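Local coordinates for protein amidohydrolase (Mycoplasma synoviae, PDB 3OVG) that hydrolyses 1,4-lactones of phosphorylated sugar acids, such as D-xylono-1,4-lactone 5-phosphate, using two zinc ions per subunit, at residues E54-I59 with K89-N94; K211-H216 with R326-D331; L265-T270 with V321-R326. All blocks are in the same frame, centred on the assembly; numbering follows the deposited sequence.

Interaction 1 (E54-I59 with K89-N94); sequences EFKEFI and KNLGGN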
loop_
_atom_site.group_PDB
_atom_site.type_symbol
_atom_site.label_atom_id
_atom_site.label_comp_id
_atom_site.label_asym_id
_atom_site.label_seq_id
_atom_site.Cartn_x
_atom_site.Cartn_y
_atom_site.Cartn_z
ATOM N N GLU A 54 -18.368 -9.114 29.279
ATOM C CA GLU A 54 -18.235 -7.651 29.292
ATOM C C GLU A 54 -19.532 -7.005 29.795
ATOM O O GLU A 54 -19.517 -6.116 30.654
ATOM C CB GLU A 54 -17.816 -7.094 27.906
ATOM C CG GLU A 54 -17.243 -5.664 27.896
ATOM C CD GLU A 54 -15.822 -5.555 28.519
ATOM O OE1 GLU A 54 -15.231 -6.587 28.949
ATOM O OE2 GLU A 54 -15.310 -4.425 28.598
ATOM N N PHE A 55 -20.663 -7.460 29.256
ATOM C CA PHE A 55 -21.960 -6.922 29.637
ATOM C C PHE A 55 -22.172 -7.034 31.165
ATOM O O PHE A 55 -22.647 -6.079 31.802
ATOM C CB PHE A 55 -23.074 -7.660 28.894
ATOM C CG PHE A 55 -24.339 -6.837 28.688
ATOM C CD1 PHE A 55 -24.813 -5.979 29.686
ATOM C CD2 PHE A 55 -25.035 -6.911 27.490
ATOM C CE1 PHE A 55 -25.973 -5.221 29.511
ATOM C CE2 PHE A 55 -26.211 -6.158 27.294
ATOM C CZ PHE A 55 -26.673 -5.298 28.309
ATOM N N LYS A 56 -21.814 -8.198 31.731
ATOM C CA LYS A 56 -21.882 -8.434 33.188
ATOM C C LYS A 56 -21.008 -7.454 33.988
ATOM O O LYS A 56 -21.387 -7.010 35.076
ATOM C CB LYS A 56 -21.506 -9.887 33.523
ATOM C CG LYS A 56 -22.589 -10.914 33.079
ATOM C CD LYS A 56 -22.152 -12.384 33.283
ATOM C CE LYS A 56 -23.326 -13.373 33.089
ATOM N NZ LYS A 56 -22.907 -14.822 32.941
ATOM N N GLU A 57 -19.838 -7.101 33.475
ATOM C CA GLU A 57 -19.071 -6.064 34.172
ATOM C C GLU A 57 -19.801 -4.709 34.178
ATOM O O GLU A 57 -19.812 -3.967 35.176
ATOM C CB GLU A 57 -17.673 -5.928 33.572
ATOM C CG GLU A 57 -16.808 -7.104 33.938
ATOM C CD GLU A 57 -15.435 -7.069 33.301
ATOM O OE1 GLU A 57 -14.931 -5.971 32.962
ATOM O OE2 GLU A 57 -14.858 -8.174 33.125
ATOM N N PHE A 58 -20.393 -4.377 33.042
ATOM C CA PHE A 58 -21.172 -3.153 32.919
ATOM C C PHE A 58 -22.337 -3.144 33.908
ATOM O O PHE A 58 -22.621 -2.132 34.521
ATOM C CB PHE A 58 -21.658 -3.043 31.468
ATOM C CG PHE A 58 -22.620 -1.909 31.192
ATOM C CD1 PHE A 58 -22.162 -0.610 31.086
ATOM C CD2 PHE A 58 -23.961 -2.164 30.962
ATOM C CE1 PHE A 58 -23.003 0.425 30.770
ATOM C CE2 PHE A 58 -24.840 -1.120 30.657
ATOM C CZ PHE A 58 -24.363 0.184 30.567
ATOM N N ILE A 59 -23.022 -4.276 34.039
ATOM C CA ILE A 59 -24.129 -4.402 34.984
ATOM C C ILE A 59 -23.574 -4.353 36.419
ATOM O O ILE A 59 -24.080 -3.601 37.276
ATOM C CB ILE A 59 -24.984 -5.670 34.666
ATOM C CG1 ILE A 59 -25.782 -5.458 33.372
ATOM C CG2 ILE A 59 -25.924 -6.034 35.813
ATOM C CD1 ILE A 59 -26.315 -6.739 32.722
ATOM N N LYS A 89 -30.737 -11.094 30.566
ATOM C CA LYS A 89 -32.049 -10.560 30.932
ATOM C C LYS A 89 -32.368 -10.704 32.430
ATOM O O LYS A 89 -32.931 -9.779 33.029
ATOM C CB LYS A 89 -33.202 -11.089 30.059
ATOM C CG LYS A 89 -33.339 -12.592 29.942
ATOM C CD LYS A 89 -34.814 -12.967 29.611
ATOM C CE LYS A 89 -34.921 -14.376 28.987
ATOM N NZ LYS A 89 -33.815 -15.347 29.367
ATOM N N ASN A 90 -31.973 -11.825 33.041
ATOM C CA ASN A 90 -32.266 -12.045 34.455
ATOM C C ASN A 90 -31.465 -11.170 35.414
ATOM O O ASN A 90 -31.840 -11.026 36.586
ATOM C CB ASN A 90 -32.097 -13.508 34.824
ATOM C CG ASN A 90 -33.137 -14.368 34.187
ATOM O OD1 ASN A 90 -34.277 -13.910 33.940
ATOM N ND2 ASN A 90 -32.773 -15.639 33.910
ATOM N N LEU A 91 -30.373 -10.593 34.899
ATOM C CA LEU A 91 -29.534 -9.648 35.638
ATOM C C LEU A 91 -29.991 -8.226 35.405
ATOM O O LEU A 91 -29.347 -7.289 35.869
ATOM C CB LEU A 91 -28.066 -9.768 35.222
ATOM C CG LEU A 91 -27.399 -11.107 35.530
ATOM C CD1 LEU A 91 -25.950 -11.141 35.057
ATOM C CD2 LEU A 91 -27.473 -11.385 37.023
ATOM N N GLY A 92 -31.105 -8.055 34.694
ATOM C CA GLY A 92 -31.626 -6.722 34.450
ATOM C C GLY A 92 -31.051 -6.008 33.228
ATOM O O GLY A 92 -31.312 -4.814 33.041
ATOM N N GLY A 93 -30.298 -6.732 32.391
ATOM C CA GLY A 93 -29.693 -6.143 31.201
ATOM C C GLY A 93 -30.690 -6.027 30.051
ATOM O O GLY A 93 -31.505 -6.931 29.866
ATOM N N ASN A 94 -30.633 -4.931 29.287
ATOM C CA ASN A 94 -31.468 -4.781 28.089
ATOM C C ASN A 94 -30.619 -4.475 26.860
ATOM O O ASN A 94 -29.608 -3.751 26.954
ATOM C CB ASN A 94 -32.483 -3.637 28.214
ATOM C CG ASN A 94 -33.387 -3.750 29.453
ATOM O OD1 ASN A 94 -33.239 -2.975 30.420
ATOM N ND2 ASN A 94 -34.332 -4.696 29.421
#
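I59 meets L91 and G93 where helix 48-60 faces the loop that leads into strand 94-97. The CD1 methyl of I59 lies 4.3 Å from L91 CB, while its other branch, CG2, reaches the backbone and comes to 3.6 Å from L91 O. On the solvent side L91 CD1 rests against the aliphatic chain of K56, 3.9 Å from its CG, and the two side chains cross at about a right angle. L91 CD1 thus lies across the extended K56 chain, touching both CG and CE of the lysine. Besides meeting L91, I59 CD1 sits 3.8 Å from G93 CA, and this bare alpha carbon leaves room for the close approach of the methyl.

These residues belong to two successive beta-alpha units of the TIM barrel of the phosphotriesterase family: helix 48-60 precedes strand 63-68, and helix 78-88 follows it and turns into strand 94-97. The turn is a Schellman motif with G92, at positive phi, as its C-prime residue. G92 N bonds to K89 O at 3.0 Å and G93 N bonds back to V88 O, so that the chain leaves the helix and passes beside I59.

F55, a buried residue, makes the aromatic part of the contact. It carries CG anti to its backbone N (chi1 -153°), and the ring meets G93 and N94, where strand 94-97 begins. There N94 O meets the ring edge in plane, 3.6 Å from CZ, while G93 CA approaches CE1 obliquely at 4.2 Å. Outside the two segments F55 also packs on I84, V88 and I66 and meets the ring of F29, and I59 shares V88 with it.

Interaction 2 (K211-H216 with R326-D331); sequences KIQISH and RVLAFD. With ZN (zinc ion), chain H.
K211 bends its side chain over the turn that follows helix 313-327, with its methylene groups lying against the carboxylate of D331. CG is 3.6 Å from D331 OD2, and the two side chains cross obliquely. The chain turns at chi2 (-65°), which folds CD back, and again at chi3, which places CE close to A329 O; NZ lies beyond it, near R326 O of the helix end. NZ donates to R326 O at 3.3 Å, nearly in line with the C=O bond, and a water 2.7 Å from NZ links the same two atoms. The modelled distance from NZ to A329 O, 2.4 Å, is too short to be trusted in detail. D331 OD1, 3.4 Å from NZ, makes a salt bridge whose hydrogen bond is weak; the other carboxylate oxygen, OD2, bonds to N208. This buried ammonium group thus probably has its charge offset by D331 and by the R326 carbonyl.

Further along the strand, V327 CG2 touches Q213 CD at 3.9 Å, the side chains crossing at about a right angle, while Q213 NE2 probably bonds to T270 OG1. Just past the strand H216 binds zinc through NE2 at 2.4 Å, beside H188, in the two-zinc active site; its ND1 bonds to D240, and S215 CB lies over the centre of one ring face.

Strand 212-215 runs between strands 185-190 and 236-239 of the barrel. I212 and I214 pack on helix 195-205, whereas V327 touches T236 of strand 236-239.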
loop_
_atom_site.group_PDB
_atom_site.type_symbol
_atom_site.label_atom_id
_atom_site.label_comp_id
_atom_site.label_asym_id
_atom_site.label_seq_id
_atom_site.Cartn_x
_atom_site.Cartn_y
_atom_site.Cartn_z
ATOM N N LYS A 211 -36.296 12.919 19.569
ATOM C CA LYS A 211 -35.996 11.507 19.266
ATOM C C LYS A 211 -34.597 11.310 18.652
ATOM O O LYS A 211 -34.200 10.170 18.304
ATOM C CB LYS A 211 -37.015 10.951 18.274
ATOM C CG LYS A 211 -38.446 10.856 18.755
ATOM C CD LYS A 211 -38.606 9.860 19.917
ATOM C CE LYS A 211 -38.435 10.557 21.285
ATOM N NZ LYS A 211 -39.161 9.827 22.351
ATOM N N ILE A 212 -33.852 12.406 18.536
ATOM C CA ILE A 212 -32.622 12.408 17.756
ATOM C C ILE A 212 -31.379 12.467 18.618
ATOM O O ILE A 212 -31.178 13.424 19.380
ATOM C CB ILE A 212 -32.560 13.629 16.791
ATOM C CG1 ILE A 212 -33.797 13.684 15.877
ATOM C CG2 ILE A 212 -31.179 13.688 16.033
ATOM C CD1 ILE A 212 -33.730 14.821 14.845
ATOM N N GLN A 213 -30.531 11.459 18.464
ATOM C CA GLN A 213 -29.157 11.557 18.948
ATOM C C GLN A 213 -28.150 11.684 17.804
ATOM O O GLN A 213 -28.295 11.042 16.724
ATOM C CB GLN A 213 -28.792 10.318 19.747
ATOM C CG GLN A 213 -29.386 10.262 21.143
ATOM C CD GLN A 213 -29.105 8.928 21.796
ATOM O OE1 GLN A 213 -29.810 7.944 21.528
ATOM N NE2 GLN A 213 -28.076 8.880 22.660
ATOM N N ILE A 214 -27.123 12.501 18.042
ATOM C CA ILE A 214 -26.035 12.612 17.095
ATOM C C ILE A 214 -24.716 12.170 17.736
ATOM O O ILE A 214 -24.275 12.754 18.725
ATOM C CB ILE A 214 -25.906 14.028 16.509
ATOM C CG1 ILE A 214 -27.210 14.442 15.816
ATOM C CG2 ILE A 214 -24.757 14.056 15.481
ATOM C CD1 ILE A 214 -27.084 15.756 15.063
ATOM N N SER A 215 -24.082 11.149 17.160
ATOM C CA SER A 215 -22.887 10.542 17.771
ATOM C C SER A 215 -21.582 11.147 17.243
ATOM O O SER A 215 -21.562 11.737 16.153
ATOM C CB SER A 215 -22.878 9.017 17.522
ATOM O OG SER A 215 -23.377 8.305 18.643
ATOM N N HIS A 216 -20.512 10.949 18.022
ATOM C CA HIS A 216 -19.111 11.285 17.690
ATOM C C HIS A 216 -18.699 12.765 17.688
ATOM O O HIS A 216 -17.634 13.107 17.167
ATOM C CB HIS A 216 -18.657 10.640 16.394
ATOM C CG HIS A 216 -19.090 9.226 16.256
ATOM N ND1 HIS A 216 -18.941 8.301 17.268
ATOM C CD2 HIS A 216 -19.676 8.570 15.229
ATOM C CE1 HIS A 216 -19.446 7.145 16.883
ATOM N NE2 HIS A 216 -19.888 7.278 15.646
ATOM N N ARG A 326 -35.736 9.723 28.017
ATOM C CA ARG A 326 -36.379 10.654 27.092
ATOM C C ARG A 326 -36.151 10.293 25.626
ATOM O O ARG A 326 -37.097 10.092 24.881
ATOM C CB ARG A 326 -35.895 12.084 27.341
ATOM C CG ARG A 326 -36.428 13.065 26.329
ATOM C CD ARG A 326 -36.072 14.517 26.682
ATOM N NE ARG A 326 -34.635 14.814 26.622
ATOM C CZ ARG A 326 -33.930 14.861 25.494
ATOM N NH1 ARG A 326 -34.515 14.602 24.329
ATOM N NH2 ARG A 326 -32.629 15.150 25.522
ATOM N N VAL A 327 -34.896 10.199 25.209
ATOM C CA VAL A 327 -34.593 10.121 23.782
ATOM C C VAL A 327 -34.867 8.744 23.157
ATOM O O VAL A 327 -35.044 8.659 21.947
ATOM C CB VAL A 327 -33.158 10.567 23.473
ATOM C CG1 VAL A 327 -32.944 11.985 23.950
ATOM C CG2 VAL A 327 -32.124 9.617 24.125
ATOM N N LEU A 328 -34.937 7.692 23.979
ATOM C CA LEU A 328 -35.159 6.334 23.478
ATOM C C LEU A 328 -36.628 5.899 23.539
ATOM O O LEU A 328 -36.976 4.820 23.052
ATOM C CB LEU A 328 -34.293 5.319 24.244
ATOM C CG LEU A 328 -32.769 5.465 24.087
ATOM C CD1 LEU A 328 -32.099 4.421 24.999
ATOM C CD2 LEU A 328 -32.361 5.200 22.646
ATOM N N ALA A 329 -37.486 6.728 24.140
ATOM C CA ALA A 329 -38.911 6.396 24.260
ATOM C C ALA A 329 -39.584 6.510 22.896
ATOM O O ALA A 329 -39.308 7.460 22.179
ATOM C CB ALA A 329 -39.581 7.353 25.268
ATOM N N PHE A 330 -40.453 5.582 22.510
ATOM C CA PHE A 330 -41.185 5.787 21.259
ATOM C C PHE A 330 -42.128 6.988 21.343
ATOM O O PHE A 330 -42.752 7.232 22.386
ATOM C CB PHE A 330 -41.977 4.534 20.871
ATOM C CG PHE A 330 -41.176 3.548 20.027
ATOM C CD1 PHE A 330 -39.901 3.163 20.413
ATOM C CD2 PHE A 330 -41.702 3.026 18.861
ATOM C CE1 PHE A 330 -39.159 2.261 19.658
ATOM C CE2 PHE A 330 -40.974 2.100 18.093
ATOM C CZ PHE A 330 -39.712 1.722 18.481
ATOM N N ASP A 331 -42.247 7.732 20.247
ATOM C CA ASP A 331 -43.297 8.748 20.137
ATOM C C ASP A 331 -44.541 8.022 19.712
ATOM O O ASP A 331 -44.454 6.860 19.289
ATOM C CB ASP A 331 -42.977 9.758 19.035
ATOM C CG ASP A 331 -42.216 10.936 19.541
ATOM O OD1 ASP A 331 -41.936 10.975 20.764
ATOM O OD2 ASP A 331 -41.913 11.817 18.720
HETATM ZN ZN ZN H . -20.024 5.363 14.224
HETATM O O HOH W 1 -39.562 11.772 24.227
HETATM O O HOH W 2 -18.524 4.118 15.758
#

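Interaction 3 (L265-T270 with V321-R326); sequences LQKHIT and VNNPKR
R326 NH2 donates to K267 O at 2.6 Å, with an N-H...O angle of 155°. The carbonyl oxygen lies in the guanidinium plane at its edge, and the donor is tilted by 20° from the carbonyl plane. The arginine chain bends at chi3 (66°), which turns NE out of the extended line, and NH2 has a second acceptor in T236 OG1.

The contact joins the turn before strand 269-271, the last strand of the TIM barrel, to helix 313-327, which lies later in the chain, after helices 282-287 and 296-309. The helix is kinked at P324, whose ring lies on T23 and C25 of strand 22-25, so the helix packs where the first and last strands of the barrel come together.

Carbon contacts lie alongside: T270 CG2 is 3.9 Å from N323 CB and 4.1 Å from P324 CG, and the T270 and P324 side chains slide past each other in opposite directions. N323 CB also touches a carbonyl oxygen, I269 O, at 3.7 Å. Toward solvent, the K267 side chain crosses that of N323 at about a right angle, and its NZ forms a salt bridge with D318, which also accepts from N322 ND2.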
loop_
_atom_site.group_PDB
_atom_site.type_symbol
_atom_site.label_atom_id
_atom_site.label_comp_id
_atom_site.label_asym_id
_atom_site.label_seq_id
_atom_site.Cartn_x
_atom_site.Cartn_y
_atom_site.Cartn_z
ATOM N N LEU A 265 -27.176 22.870 29.536
ATOM C CA LEU A 265 -27.533 21.944 28.471
ATOM C C LEU A 265 -27.443 20.474 28.894
ATOM O O LEU A 265 -27.390 19.568 28.029
ATOM C CB LEU A 265 -26.636 22.236 27.247
ATOM C CG LEU A 265 -26.673 23.679 26.679
ATOM C CD1 LEU A 265 -25.873 23.805 25.356
ATOM C CD2 LEU A 265 -28.130 24.123 26.435
ATOM N N GLN A 266 -27.427 20.208 30.197
ATOM C CA GLN A 266 -27.224 18.830 30.663
ATOM C C GLN A 266 -28.288 17.810 30.215
ATOM O O GLN A 266 -28.043 16.597 30.227
ATOM C CB GLN A 266 -27.125 18.768 32.181
ATOM C CG GLN A 266 -28.450 19.039 32.901
ATOM C CD GLN A 266 -28.208 19.284 34.364
ATOM O OE1 GLN A 266 -27.528 20.249 34.723
ATOM N NE2 GLN A 266 -28.709 18.383 35.220
ATOM N N LYS A 267 -29.468 18.272 29.844
ATOM C CA LYS A 267 -30.489 17.343 29.350
ATOM C C LYS A 267 -30.266 16.885 27.895
ATOM O O LYS A 267 -31.022 16.051 27.391
ATOM C CB LYS A 267 -31.870 17.980 29.461
ATOM C CG LYS A 267 -32.295 18.356 30.894
ATOM C CD LYS A 267 -32.947 17.184 31.623
ATOM C CE LYS A 267 -33.353 17.590 33.053
ATOM N NZ LYS A 267 -33.853 16.389 33.788
ATOM N N HIS A 268 -29.236 17.416 27.237
ATOM C CA HIS A 268 -28.969 17.141 25.822
ATOM C C HIS A 268 -27.703 16.343 25.551
ATOM O O HIS A 268 -27.138 16.430 24.464
ATOM C CB HIS A 268 -28.948 18.452 25.061
ATOM C CG HIS A 268 -30.278 19.110 25.056
ATOM N ND1 HIS A 268 -31.179 18.950 24.025
ATOM C CD2 HIS A 268 -30.900 19.867 25.995
ATOM C CE1 HIS A 268 -32.289 19.609 24.316
ATOM N NE2 HIS A 268 -32.143 20.176 25.503
ATOM N N ILE A 269 -27.313 15.524 26.524
ATOM C CA ILE A 269 -26.070 14.793 26.469
ATOM C C ILE A 269 -26.292 13.338 26.866
ATOM O O ILE A 269 -26.837 13.049 27.939
ATOM C CB ILE A 269 -25.061 15.400 27.449
ATOM C CG1 ILE A 269 -24.848 16.884 27.136
ATOM C CG2 ILE A 269 -23.736 14.608 27.433
ATOM C CD1 ILE A 269 -23.861 17.574 28.094
ATOM N N THR A 270 -25.842 12.407 26.036
ATOM C CA THR A 270 -25.770 11.041 26.516
ATOM C C THR A 270 -24.328 10.564 26.382
ATOM O O THR A 270 -23.475 11.271 25.814
ATOM C CB THR A 270 -26.737 10.104 25.748
ATOM O OG1 THR A 270 -26.471 10.223 24.359
ATOM C CG2 THR A 270 -28.191 10.503 26.021
ATOM N N VAL A 321 -29.225 8.331 32.736
ATOM C CA VAL A 321 -30.553 7.758 33.040
ATOM C C VAL A 321 -31.720 8.536 32.467
ATOM O O VAL A 321 -32.511 7.990 31.705
ATOM C CB VAL A 321 -30.762 7.611 34.558
ATOM C CG1 VAL A 321 -32.088 6.926 34.860
ATOM C CG2 VAL A 321 -29.629 6.826 35.137
ATOM N N ASN A 322 -31.826 9.807 32.846
ATOM C CA ASN A 322 -32.928 10.665 32.405
ATOM C C ASN A 322 -32.962 11.016 30.904
ATOM O O ASN A 322 -34.023 10.963 30.262
ATOM C CB ASN A 322 -33.027 11.944 33.264
ATOM C CG ASN A 322 -33.539 11.665 34.683
ATOM O OD1 ASN A 322 -34.326 10.745 34.900
ATOM N ND2 ASN A 322 -33.076 12.451 35.651
ATOM N N ASN A 323 -31.813 11.361 30.341
ATOM C CA ASN A 323 -31.763 11.720 28.927
ATOM C C ASN A 323 -32.080 10.502 28.048
ATOM O O ASN A 323 -32.891 10.591 27.125
ATOM C CB ASN A 323 -30.423 12.362 28.584
ATOM C CG ASN A 323 -30.152 13.637 29.413
ATOM O OD1 ASN A 323 -29.026 14.180 29.408
ATOM N ND2 ASN A 323 -31.162 14.099 30.133
ATOM N N PRO A 324 -31.482 9.343 28.355
ATOM C CA PRO A 324 -31.850 8.188 27.517
ATOM C C PRO A 324 -33.316 7.753 27.669
ATOM O O PRO A 324 -33.924 7.247 26.704
ATOM C CB PRO A 324 -30.894 7.084 27.985
ATOM C CG PRO A 324 -29.759 7.803 28.661
ATOM C CD PRO A 324 -30.382 9.041 29.286
ATOM N N LYS A 325 -33.872 7.950 28.868
ATOM C CA LYS A 325 -35.266 7.644 29.131
ATOM C C LYS A 325 -36.157 8.482 28.213
ATOM O O LYS A 325 -37.180 8.005 27.680
ATOM C CB LYS A 325 -35.591 7.896 30.615
ATOM C CG LYS A 325 -37.031 7.694 30.996
ATOM C CD LYS A 325 -37.149 7.211 32.468
ATOM C CE LYS A 325 -37.123 8.338 33.470
ATOM N NZ LYS A 325 -38.526 8.751 33.858
ATOM N N ARG A 326 -35.736 9.723 28.017
ATOM C CA ARG A 326 -36.379 10.654 27.092
ATOM C C ARG A 326 -36.151 10.293 25.626
ATOM O O ARG A 326 -37.097 10.092 24.881
ATOM C CB ARG A 326 -35.895 12.084 27.341
ATOM C CG ARG A 326 -36.428 13.065 26.329
ATOM C CD ARG A 326 -36.072 14.517 26.682
ATOM N NE ARG A 326 -34.635 14.814 26.622
ATOM C CZ ARG A 326 -33.930 14.861 25.494
ATOM N NH1 ARG A 326 -34.515 14.602 24.329
ATOM N NH2 ARG A 326 -32.629 15.150 25.522
#

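Interactions 2 and 3 form one continuous region: their centres are 9 Å apart, both use the end of helix 313-327, and they share R326, whose carbonyl serves the first and whose guanidinium serves the second. They also touch where Q213 NE2 and T270 OG1 lie 2.7 Å apart, probably hydrogen-bonded. Along the chain, interaction 3 is nested within the loop closed by interaction 2. This region adjoins the zinc site: interaction 2 contains the zinc ligand H216, and the T270 side chain is about 7 Å from that of H26. Interaction 1 stands apart near the periphery, its centre 22 Å from that of interaction 2, with the F55 side chain about 11 Å from that of H28.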